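Local coordinates for protein acyl-CoA thioester hydrolase HI0827 (PDB 3BJK) that is a hotdog-fold hexamer, a trimer of dimers, that probably hydrolyses a broad range of acyl-coenzyme A thioesters, at residues F68-S73 with E110-T115; I92-E97 with F119-V124. The protein carries 1 engineered substitution. All blocks are in the same frame, centred on the assembly; numbering follows the deposited sequence.

Interaction 1 (F68-S73 with E110-T115); sequences FIKPIS and ERYCVT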
# COMPACT_ATOMS: atom_id res chain seq x y z
N PHE C 68 3.74 19.48 -14.46
CA PHE C 68 4.58 18.31 -14.46
C PHE C 68 5.61 18.56 -15.50
O PHE C 68 5.32 18.57 -16.69
CB PHE C 68 3.78 17.02 -14.73
CG PHE C 68 2.70 16.78 -13.71
CD1 PHE C 68 2.99 16.11 -12.53
CD2 PHE C 68 1.40 17.20 -13.95
CE1 PHE C 68 2.00 15.92 -11.54
CE2 PHE C 68 0.39 16.98 -12.98
CZ PHE C 68 0.72 16.38 -11.79
N ILE C 69 6.83 18.85 -15.07
CA ILE C 69 7.87 19.35 -16.01
C ILE C 69 8.74 18.25 -16.60
O ILE C 69 8.98 18.21 -17.80
CB ILE C 69 8.76 20.44 -15.32
CG1 ILE C 69 7.88 21.56 -14.77
CG2 ILE C 69 9.78 20.96 -16.30
CD1 ILE C 69 8.44 22.31 -13.55
N LYS C 70 9.21 17.36 -15.72
CA LYS C 70 10.08 16.26 -16.04
C LYS C 70 9.62 15.04 -15.27
O LYS C 70 9.07 15.17 -14.17
CB LYS C 70 11.56 16.62 -15.72
CG LYS C 70 12.15 17.81 -16.53
CD LYS C 70 13.30 18.55 -15.70
CE LYS C 70 13.76 20.04 -16.14
NZ LYS C 70 13.54 21.17 -15.03
N PRO C 71 9.84 13.85 -15.83
CA PRO C 71 9.50 12.65 -15.09
C PRO C 71 10.44 12.35 -13.91
O PRO C 71 11.61 12.76 -13.92
CB PRO C 71 9.58 11.55 -16.14
CG PRO C 71 10.48 12.04 -17.17
CD PRO C 71 10.39 13.55 -17.16
N ILE C 72 9.94 11.63 -12.92
CA ILE C 72 10.79 11.09 -11.84
C ILE C 72 11.06 9.63 -12.06
O ILE C 72 10.21 8.89 -12.50
CB ILE C 72 10.11 11.30 -10.42
CG1 ILE C 72 9.90 12.76 -10.13
CG2 ILE C 72 10.96 10.64 -9.32
CD1 ILE C 72 9.19 13.03 -8.88
N SER C 73 12.29 9.19 -11.78
CA SER C 73 12.69 7.81 -11.95
C SER C 73 12.77 7.09 -10.61
O SER C 73 13.10 7.67 -9.59
CB SER C 73 14.05 7.71 -12.63
OG SER C 73 13.93 8.18 -13.95
N GLU C 110 23.60 15.18 -10.28
CA GLU C 110 22.66 16.04 -11.01
C GLU C 110 21.34 16.30 -10.25
O GLU C 110 20.73 15.37 -9.71
CB GLU C 110 22.36 15.44 -12.41
CG GLU C 110 21.30 16.21 -13.19
CD GLU C 110 21.12 15.73 -14.62
OE1 GLU C 110 20.45 14.68 -14.83
OE2 GLU C 110 21.61 16.43 -15.53
N ARG C 111 20.91 17.57 -10.23
CA ARG C 111 19.65 17.97 -9.59
C ARG C 111 18.84 18.88 -10.51
O ARG C 111 19.41 19.74 -11.20
CB ARG C 111 19.85 18.71 -8.26
CG ARG C 111 20.94 18.15 -7.36
CD ARG C 111 21.13 18.96 -6.06
NE ARG C 111 22.52 18.84 -5.59
CZ ARG C 111 22.92 18.41 -4.39
NH1 ARG C 111 22.05 18.04 -3.44
NH2 ARG C 111 24.21 18.34 -4.14
N TYR C 112 17.52 18.70 -10.52
CA TYR C 112 16.64 19.59 -11.26
C TYR C 112 15.18 19.51 -10.82
O TYR C 112 14.78 18.57 -10.14
CB TYR C 112 16.75 19.31 -12.76
CG TYR C 112 16.55 17.88 -13.09
CD1 TYR C 112 15.29 17.34 -13.26
CD2 TYR C 112 17.64 17.04 -13.22
CE1 TYR C 112 15.13 16.00 -13.58
CE2 TYR C 112 17.50 15.72 -13.51
CZ TYR C 112 16.25 15.19 -13.70
OH TYR C 112 16.18 13.83 -14.01
N CYS C 113 14.45 20.57 -11.20
CA CYS C 113 13.05 20.76 -10.79
C CYS C 113 12.20 19.92 -11.74
O CYS C 113 12.33 20.03 -12.95
CB CYS C 113 12.65 22.24 -10.89
SG CYS C 113 11.04 22.43 -10.27
N VAL C 114 11.41 19.02 -11.19
CA VAL C 114 10.55 18.15 -11.97
C VAL C 114 9.08 18.56 -11.98
O VAL C 114 8.40 18.26 -12.93
CB VAL C 114 10.68 16.64 -11.51
CG1 VAL C 114 12.05 16.16 -11.82
CG2 VAL C 114 10.37 16.44 -10.03
N THR C 115 8.62 19.24 -10.93
CA THR C 115 7.19 19.54 -10.72
C THR C 115 7.02 20.79 -9.86
O THR C 115 7.90 21.13 -8.98
CB THR C 115 6.41 18.35 -9.98
OG1 THR C 115 6.90 17.07 -10.40
CG2 THR C 115 4.93 18.40 -10.26
O HOH W 1 6.52 15.75 -13.11
O HOH W 2 13.72 13.61 -15.47

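Interaction 2 (I92-E97 with F119-V124); sequences IKIKVE and FTFVAV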
# COMPACT_ATOMS: atom_id res chain seq x y z
N ILE C 92 -3.64 30.01 3.75
CA ILE C 92 -2.22 30.03 3.55
C ILE C 92 -1.96 29.53 2.14
O ILE C 92 -2.35 28.43 1.79
CB ILE C 92 -1.54 29.07 4.54
CG1 ILE C 92 -1.88 29.48 5.96
CG2 ILE C 92 -0.04 29.10 4.38
CD1 ILE C 92 -1.82 28.41 6.90
N LYS C 93 -1.26 30.33 1.35
CA LYS C 93 -0.99 29.98 -0.07
C LYS C 93 0.51 29.62 -0.13
O LYS C 93 1.34 30.39 0.35
CB LYS C 93 -1.37 31.20 -0.91
CG LYS C 93 -1.20 31.12 -2.43
CD LYS C 93 -1.69 32.40 -3.10
CE LYS C 93 -1.62 32.29 -4.61
NZ LYS C 93 -1.86 33.56 -5.32
N ILE C 94 0.84 28.46 -0.69
CA ILE C 94 2.19 27.96 -0.65
C ILE C 94 2.54 27.49 -2.07
O ILE C 94 1.79 26.72 -2.65
CB ILE C 94 2.40 26.80 0.37
CG1 ILE C 94 2.26 27.33 1.79
CG2 ILE C 94 3.80 26.16 0.15
CD1 ILE C 94 2.13 26.38 2.81
N LYS C 95 3.64 27.99 -2.62
CA LYS C 95 4.22 27.38 -3.84
C LYS C 95 5.17 26.22 -3.47
O LYS C 95 6.09 26.39 -2.64
CB LYS C 95 4.94 28.42 -4.67
CG LYS C 95 5.36 27.92 -6.10
CD LYS C 95 6.22 28.95 -6.75
CE LYS C 95 6.54 28.60 -8.21
NZ LYS C 95 6.31 27.20 -8.49
N VAL C 96 4.93 25.05 -4.06
CA VAL C 96 5.76 23.86 -3.86
C VAL C 96 6.51 23.54 -5.14
O VAL C 96 5.91 23.58 -6.23
CB VAL C 96 4.86 22.66 -3.44
CG1 VAL C 96 5.67 21.36 -3.28
CG2 VAL C 96 4.12 22.99 -2.16
N GLU C 97 7.83 23.35 -5.05
CA GLU C 97 8.64 22.80 -6.13
C GLU C 97 9.19 21.44 -5.70
O GLU C 97 9.66 21.26 -4.53
CB GLU C 97 9.82 23.65 -6.44
CG GLU C 97 9.51 25.09 -6.83
CD GLU C 97 10.75 25.83 -7.32
OE1 GLU C 97 11.90 25.52 -6.88
OE2 GLU C 97 10.59 26.77 -8.14
N PHE C 119 -0.60 25.70 -3.85
CA PHE C 119 -1.62 25.14 -2.96
C PHE C 119 -2.16 26.25 -2.12
O PHE C 119 -1.43 27.16 -1.75
CB PHE C 119 -1.03 24.11 -1.98
CG PHE C 119 -0.83 22.74 -2.58
CD1 PHE C 119 0.24 22.47 -3.42
CD2 PHE C 119 -1.68 21.70 -2.24
CE1 PHE C 119 0.38 21.21 -3.98
CE2 PHE C 119 -1.53 20.49 -2.76
CZ PHE C 119 -0.50 20.22 -3.63
N THR C 120 -3.43 26.13 -1.79
CA THR C 120 -4.08 26.95 -0.76
C THR C 120 -4.69 26.03 0.34
O THR C 120 -5.50 25.13 0.07
CB THR C 120 -5.21 27.85 -1.35
OG1 THR C 120 -4.76 28.49 -2.55
CG2 THR C 120 -5.72 28.84 -0.30
N PHE C 121 -4.34 26.36 1.58
CA PHE C 121 -4.81 25.66 2.75
C PHE C 121 -5.62 26.59 3.60
O PHE C 121 -5.46 27.79 3.52
CB PHE C 121 -3.61 25.21 3.59
CG PHE C 121 -2.66 24.34 2.84
CD1 PHE C 121 -2.86 22.96 2.80
CD2 PHE C 121 -1.63 24.89 2.13
CE1 PHE C 121 -2.03 22.15 2.11
CE2 PHE C 121 -0.77 24.05 1.40
CZ PHE C 121 -0.98 22.67 1.41
N VAL C 122 -6.50 26.03 4.42
CA VAL C 122 -7.26 26.80 5.37
C VAL C 122 -7.11 26.14 6.75
O VAL C 122 -7.28 24.93 6.88
CB VAL C 122 -8.74 26.95 4.93
CG1 VAL C 122 -9.55 27.69 5.98
CG2 VAL C 122 -8.78 27.69 3.58
N ALA C 123 -6.70 26.94 7.72
CA ALA C 123 -6.71 26.58 9.12
C ALA C 123 -8.14 26.23 9.62
O ALA C 123 -9.10 26.95 9.36
CB ALA C 123 -6.16 27.75 9.92
N VAL C 124 -8.25 25.09 10.31
CA VAL C 124 -9.51 24.53 10.75
C VAL C 124 -9.43 24.08 12.21
O VAL C 124 -8.36 23.79 12.74
CB VAL C 124 -10.00 23.31 9.90
CG1 VAL C 124 -10.37 23.77 8.49
CG2 VAL C 124 -9.00 22.17 9.83

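Interaction 1 (F68-S73 with E110-T115)
Lys70 carries most of the polar contact between the loop 68-73 and the start of strand 111-123 (segment 110-115), and its chain can be traced atom by atom. CB leaves the backbone toward the strand and rests on CG1 of Val114. CG stands anti to the carbonyl carbon (chi1 -63°), which sends the chain back along the strand. CD then crosses the Tyr112 ring obliquely, 3.4 Å from its CD1, and already approaches Cys113 O. A bend at the last torsion (chi4 119°) lets NZ donate a hydrogen bond to Cys113 O in its carbonyl plane, with NZ and Cys113 O 2.7 Å apart.

The backbone supplies the other grip. Val114 O takes two N-H groups in its carbonyl plane, from Ile69 N at 2.7 Å and, straighter at 163° and on a lone pair, from Lys70 N at 3.0 Å. Beyond the lysine, Ile72 CG1 meets Val114 CG2 at 3.7 Å, the two side chains crossing near a right angle. Phe68 and Thr115 run side by side, CD1 of the ring 3.8 Å from the threonine CG2. One water is held by Lys70 O and Thr115 OG1; another links Pro71 O to Tyr112 OH.

Outside the two segments, Ile72 and Thr115 lean on Ile38 of helix 35-54, and Phe68 packs on Thr60 of the second subunit. Val114 and Thr115 both face Val98, a classic beta bulge, while Phe68 and Thr115 form an antiparallel non-hydrogen-bonded pair where strand 58-68 ends beside strand 111-123 of the hotdog sheet.

Interaction 2 (I92-E97 with F119-V124)
Four backbone hydrogen bonds join strand 92-97 to strand 119-123. Ile92 and Phe121 exchange two of them. Phe121 N reaches Ile92 O almost straight (171°) and in the carbonyl plane, whereas Ile92 N approaches Phe121 O from above that plane. Ile94 and Phe119 exchange the other two, both in plane, with Ile94 N 2.8 Å from Phe119 O. Between these hydrogen-bonded pairs, Lys93 and Thr120 form a non-hydrogen-bonded pair with CA atoms 4.4 Å apart. Two CA-H...O contacts accompany the pair: Thr120 CA lies 3.4 Å from Ile92 O, and Lys93 CA lies 3.3 Å from Phe119 O.

Ile92, Ile94, Phe119 and Phe121 project from one face of the sheet. Phe121 has CG anti to the carbonyl carbon (chi1 -58°), which lays its ring beside the neighbouring strand: CD2 is 3.6 Å from Ile92 O, with that oxygen at the ring edge near its plane. Ile94 CD1 comes obliquely to the CD2-CE2 part of the Phe121 ring, 4.0 Å from CE2, the two side chains crossing at about a right angle. Val96 CG2 likewise comes obliquely to the Phe119 ring, 4.1 Å from its CD1.

This is the hairpin of strands 91-101 and 111-123 in the hotdog fold, whose antiparallel sheet wraps around the long helix 35-54. That helix supplies the next shell: Met42 touches both Val96 and Phe119, Ala50 meets Phe121, and Ala54 meets Ile92. On the other face Thr120 touches Glu64, whose carboxylate also forms a long, weak ion pair with Lys93 NZ. On its other edge strand 91-101 is paired with strand 77-87, with backbone hydrogen bonds between Lys93 and both Leu85 and Lys86, while Val63 of strand 58-68 touches the Phe119 side chain.

Interaction 1 and interaction 2 lie about 22 Å apart, centre to centre, on opposite sides of the chain's centre, yet both use strand 111-123: its first residues in the one, its last in the other. The segments alternate along the chain, in the order 68-73, 92-97, 110-115, 119-124. Interaction 2 pairs this strand with its hairpin partner 91-101. Packing of Glu97 CB against Thr115 O and Cys113 SG connects the two contacts directly, and residues from both touch helix 35-54. Strand 111-123 is thus held at one end by the loop leaving strand 58-68, where Phe68 also meets the second subunit, and at the other by segment 92-97, where no other chain touches the contact.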